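Local coordinates for flap endonuclease 1 (Desulfurococcus amylolyticus, PDB 3ORY), which probably cuts single-stranded 5' flaps from branched DNA during replication and repair, at residues 320-323 against 327-330; 69-74 against 143-148. All coordinates share one frame; numbering follows the deposited sequence.

Contact 1: residues 320-323 against 327-330; sequences RILV and DFSI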
loop_
_atom_site.group_PDB
_atom_site.type_symbol
_atom_site.label_atom_id
_atom_site.label_comp_id
_atom_site.label_asym_id
_atom_site.label_seq_id
_atom_site.Cartn_x
_atom_site.Cartn_y
_atom_site.Cartn_z
ATOM N N ARG A 320 20.793 1.453 16.558
ATOM C CA ARG A 320 21.647 0.401 15.995
ATOM C C ARG A 320 21.238 0.058 14.557
ATOM O O ARG A 320 22.078 0.052 13.651
ATOM C CB ARG A 320 21.676 -0.843 16.897
ATOM C CG ARG A 320 22.447 -0.629 18.230
ATOM C CD ARG A 320 22.819 -1.951 18.942
ATOM N NE ARG A 320 21.723 -2.928 18.915
ATOM C CZ ARG A 320 20.791 -3.060 19.861
ATOM N NH1 ARG A 320 20.805 -2.282 20.945
ATOM N NH2 ARG A 320 19.837 -3.980 19.724
ATOM N N ILE A 321 19.952 -0.191 14.341
ATOM C CA ILE A 321 19.440 -0.483 12.997
ATOM C C ILE A 321 19.675 0.678 12.009
ATOM O O ILE A 321 20.331 0.499 10.973
ATOM C CB ILE A 321 17.944 -0.883 13.033
ATOM C CG1 ILE A 321 17.774 -2.204 13.798
ATOM C CG2 ILE A 321 17.399 -1.040 11.615
ATOM C CD1 ILE A 321 16.369 -2.480 14.281
ATOM N N LEU A 322 19.162 1.865 12.331
ATOM C CA LEU A 322 19.203 2.988 11.392
ATOM C C LEU A 322 20.576 3.642 11.263
ATOM O O LEU A 322 21.107 3.771 10.156
ATOM C CB LEU A 322 18.149 4.047 11.754
ATOM C CG LEU A 322 16.692 3.573 11.765
ATOM C CD1 LEU A 322 15.789 4.754 12.059
ATOM C CD2 LEU A 322 16.305 2.917 10.441
ATOM N N VAL A 323 21.146 4.060 12.388
ATOM C CA VAL A 323 22.422 4.772 12.360
ATOM C C VAL A 323 23.597 3.828 12.089
ATOM O O VAL A 323 24.311 4.011 11.110
ATOM C CB VAL A 323 22.656 5.615 13.647
ATOM C CG1 VAL A 323 23.987 6.393 13.576
ATOM C CG2 VAL A 323 21.485 6.569 13.878
ATOM N N ASP A 327 23.531 3.816 8.336
ATOM C CA ASP A 327 24.179 5.121 8.146
ATOM C C ASP A 327 23.241 6.328 8.118
ATOM O O ASP A 327 23.567 7.352 7.512
ATOM C CB ASP A 327 25.084 5.088 6.903
ATOM C CG ASP A 327 26.095 3.965 6.963
ATOM O OD1 ASP A 327 26.988 4.032 7.832
ATOM O OD2 ASP A 327 25.992 3.004 6.162
ATOM N N PHE A 328 22.086 6.211 8.779
ATOM C CA PHE A 328 21.180 7.348 8.975
ATOM C C PHE A 328 21.867 8.363 9.882
ATOM O O PHE A 328 22.741 8.003 10.675
ATOM C CB PHE A 328 19.888 6.903 9.655
ATOM C CG PHE A 328 18.872 6.293 8.732
ATOM C CD1 PHE A 328 17.606 6.857 8.620
ATOM C CD2 PHE A 328 19.160 5.136 8.000
ATOM C CE1 PHE A 328 16.642 6.295 7.781
ATOM C CE2 PHE A 328 18.202 4.563 7.153
ATOM C CZ PHE A 328 16.940 5.146 7.045
ATOM N N SER A 329 21.456 9.621 9.785
ATOM C CA SER A 329 22.028 10.670 10.626
ATOM C C SER A 329 21.665 10.485 12.101
ATOM O O SER A 329 20.484 10.401 12.446
ATOM C CB SER A 329 21.558 12.050 10.159
ATOM O OG SER A 329 21.576 12.958 11.249
ATOM N N ILE A 330 22.681 10.467 12.966
ATOM C CA ILE A 330 22.466 10.312 14.405
ATOM C C ILE A 330 21.629 11.455 15.003
ATOM O O ILE A 330 20.784 11.223 15.873
ATOM C CB ILE A 330 23.802 10.107 15.184
ATOM C CG1 ILE A 330 23.535 9.839 16.671
ATOM C CG2 ILE A 330 24.751 11.306 15.003
ATOM C CD1 ILE A 330 22.665 8.624 16.944
#
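F328 N and L322 O form the straightest polar bond here, 3.0 Å long with an N-H...O angle of 168°. The donor stands above the carbonyl plane, about 40° out of it. Beside it D327 N reaches V323 O at 2.9 Å, a weak, bent bond, and with positive phi D327 turns the chain out of the helix. Each bond spans one residue more than in a Schellman motif, consistent with a helix that widens toward its end.

L322 lies over one face of the F328 ring. Its CD2 sits above the ring centre at 4.1 Å from the centroid, a CH-pi contact, while CB packs at 3.8 Å from F328 CG. L322 CG is beside its own backbone N (chi1 -59°), a turn that brings the isobutyl group over the ring.

Both V323 methyls touch the F328 carbonyl oxygen, CG1 at 3.5 Å from F328 O, and CG2 also meets I330 CD1 at 3.9 Å, the two side chains crossing obliquely.

S329 caps helix 330-347 through OG to R332 N, and D327 OD2 takes the N-H of N64. The turn thus joins helices 315-325 and 330-347: L322, V323 and F328 all touch V333 of the second helix, L322 also reaches F76 of helix 70-84 and L152 of helix 143-156, and F328 packs on S73.

Contact 2: residues 69-74 against 143-148; sequences TSHLSG and EEMVRD
M145 meets the imidazole of H71 mainly through CH-pi packing. Its CE stands over the ring centre, 3.9 Å from the centroid and 9° off the normal, brought there by the bend at chi3 (65°); SD lies farther off, at an oblique 4.8 Å from the same centroid. Nearer the backbone, M145 CB comes to 3.5 Å from H71 NE2. L72 CG approaches the opposite face, offset toward the rim, so the ring has an apolar group against each face.

Polar contact runs through one water in the plane of the ring, at its edge: it lies 2.8 Å from H71 NE2 and donates to D148 OD2 at 2.6 Å. Replacing H71 with an alanine would probably leave this water without its ring partner and open a gap beneath the M145 methyl.

Apolar packing finishes the join, with L72 CD2 at 4.0 Å from D148 C and 4.1 Å from D148 CB. L50 of helix 42-52 touches both H71 and M145.

Helix 70-84 leads into strand 88-93; helix 143-156, after the helical insertion 102-134, is the last before the parallel strand 160-162. The contact thus joins helices of successive beta-alpha-beta crossovers, as befits the alpha/beta core of a PIN-like nuclease.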
loop_
_atom_site.group_PDB
_atom_site.type_symbol
_atom_site.label_atom_id
_atom_site.label_comp_id
_atom_site.label_asym_id
_atom_site.label_seq_id
_atom_site.Cartn_x
_atom_site.Cartn_y
_atom_site.Cartn_z
ATOM N N THR A 69 17.825 2.200 1.383
ATOM C CA THR A 69 17.300 2.373 2.742
ATOM C C THR A 69 15.977 3.132 2.768
ATOM O O THR A 69 15.418 3.357 3.841
ATOM C CB THR A 69 18.305 3.099 3.655
ATOM O OG1 THR A 69 18.671 4.323 3.032
ATOM C CG2 THR A 69 19.559 2.251 3.887
ATOM N N SER A 70 15.471 3.496 1.587
ATOM C CA SER A 70 14.225 4.269 1.449
ATOM C C SER A 70 13.048 3.687 2.240
ATOM O O SER A 70 12.259 4.427 2.831
ATOM C CB SER A 70 13.834 4.417 -0.030
ATOM O OG SER A 70 14.739 5.277 -0.715
ATOM N N HIS A 71 12.951 2.362 2.254
ATOM C CA HIS A 71 11.843 1.659 2.902
ATOM C C HIS A 71 11.903 1.805 4.420
ATOM O O HIS A 71 10.869 1.944 5.076
ATOM C CB HIS A 71 11.864 0.174 2.514
ATOM C CG HIS A 71 13.138 -0.520 2.864
ATOM N ND1 HIS A 71 14.364 -0.107 2.389
ATOM C CD2 HIS A 71 13.381 -1.596 3.645
ATOM C CE1 HIS A 71 15.308 -0.897 2.868
ATOM N NE2 HIS A 71 14.736 -1.813 3.625
ATOM N N LEU A 72 13.118 1.790 4.963
ATOM C CA LEU A 72 13.329 1.956 6.399
ATOM C C LEU A 72 13.122 3.395 6.841
ATOM O O LEU A 72 12.613 3.635 7.930
ATOM C CB LEU A 72 14.738 1.496 6.811
ATOM C CG LEU A 72 15.055 0.026 6.578
ATOM C CD1 LEU A 72 16.512 -0.277 6.888
ATOM C CD2 LEU A 72 14.117 -0.897 7.377
ATOM N N SER A 73 13.532 4.342 6.000
ATOM C CA SER A 73 13.347 5.757 6.281
ATOM C C SER A 73 11.862 6.109 6.341
ATOM O O SER A 73 11.392 6.721 7.306
ATOM C CB SER A 73 14.044 6.603 5.221
ATOM O OG SER A 73 14.004 7.959 5.583
ATOM N N GLY A 74 11.128 5.708 5.309
ATOM C CA GLY A 74 9.672 5.836 5.306
ATOM C C GLY A 74 9.010 5.175 6.494
ATOM O O GLY A 74 8.193 5.797 7.188
ATOM N N GLU A 143 12.992 -10.035 0.471
ATOM C CA GLU A 143 12.763 -10.659 1.769
ATOM C C GLU A 143 13.656 -10.069 2.881
ATOM O O GLU A 143 13.192 -9.866 3.998
ATOM C CB GLU A 143 12.904 -12.193 1.639
ATOM C CG GLU A 143 12.739 -13.002 2.943
ATOM C CD GLU A 143 11.404 -12.779 3.657
ATOM O OE1 GLU A 143 10.401 -12.340 3.025
ATOM O OE2 GLU A 143 11.374 -13.040 4.881
ATOM N N GLU A 144 14.921 -9.772 2.570
ATOM C CA GLU A 144 15.821 -9.135 3.541
ATOM C C GLU A 144 15.307 -7.757 3.983
ATOM O O GLU A 144 15.379 -7.416 5.171
ATOM C CB GLU A 144 17.271 -9.040 3.003
ATOM C CG GLU A 144 18.221 -8.167 3.861
ATOM C CD GLU A 144 19.669 -8.118 3.341
ATOM O OE1 GLU A 144 19.911 -8.404 2.147
ATOM O OE2 GLU A 144 20.577 -7.784 4.134
ATOM N N MET A 145 14.773 -6.974 3.046
ATOM C CA MET A 145 14.199 -5.669 3.387
ATOM C C MET A 145 12.957 -5.819 4.282
ATOM O O MET A 145 12.744 -5.018 5.197
ATOM C CB MET A 145 13.859 -4.877 2.129
ATOM C CG MET A 145 15.093 -4.503 1.296
ATOM S SD MET A 145 14.713 -4.196 -0.451
ATOM C CE MET A 145 13.690 -2.760 -0.305
ATOM N N VAL A 146 12.162 -6.861 4.022
ATOM C CA VAL A 146 11.002 -7.175 4.864
ATOM C C VAL A 146 11.459 -7.558 6.282
ATOM O O VAL A 146 10.912 -7.074 7.274
ATOM C CB VAL A 146 10.113 -8.280 4.227
ATOM C CG1 VAL A 146 9.021 -8.751 5.206
ATOM C CG2 VAL A 146 9.488 -7.761 2.915
ATOM N N ARG A 147 12.463 -8.426 6.364
ATOM C CA ARG A 147 13.060 -8.796 7.645
ATOM C C ARG A 147 13.514 -7.560 8.424
ATOM O O ARG A 147 13.206 -7.433 9.605
ATOM C CB ARG A 147 14.242 -9.749 7.413
ATOM C CG ARG A 147 15.010 -10.185 8.656
ATOM C CD ARG A 147 15.880 -11.428 8.346
ATOM N NE ARG A 147 15.063 -12.543 7.834
ATOM C CZ ARG A 147 15.117 -13.030 6.590
ATOM N NH1 ARG A 147 15.971 -12.524 5.700
ATOM N NH2 ARG A 147 14.319 -14.039 6.238
ATOM N N ASP A 148 14.243 -6.658 7.768
ATOM C CA ASP A 148 14.710 -5.428 8.425
ATOM C C ASP A 148 13.562 -4.539 8.884
ATOM O O ASP A 148 13.621 -3.955 9.969
ATOM C CB ASP A 148 15.676 -4.650 7.518
ATOM C CG ASP A 148 16.997 -5.393 7.303
ATOM O OD1 ASP A 148 17.315 -6.294 8.114
ATOM O OD2 ASP A 148 17.701 -5.098 6.315
HETATM O O HOH W 1 16.844 -3.488 4.418
#

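How the contacts relate
Along the chain the two contacts come in series, contact 2 closing long before contact 1 opens near the C-terminus, yet their centres are about 13 Å apart and they touch. The common ground is the start of helix 70-84: F328 CZ lies 3.7 Å from S73 N, F328 CE2 lies 3.8 Å from T69 CB, and L322 CD2 packs less closely on L72 CB. Contact 2 sits deeper, its centre about 14 Å from that of the chain against about 25 Å for contact 1. The C-terminal helix pair 315-325 and 330-347 is thus folded back as an outer layer against the helices flanking the central sheet, packing the late sequence against the alpha/beta nuclease core.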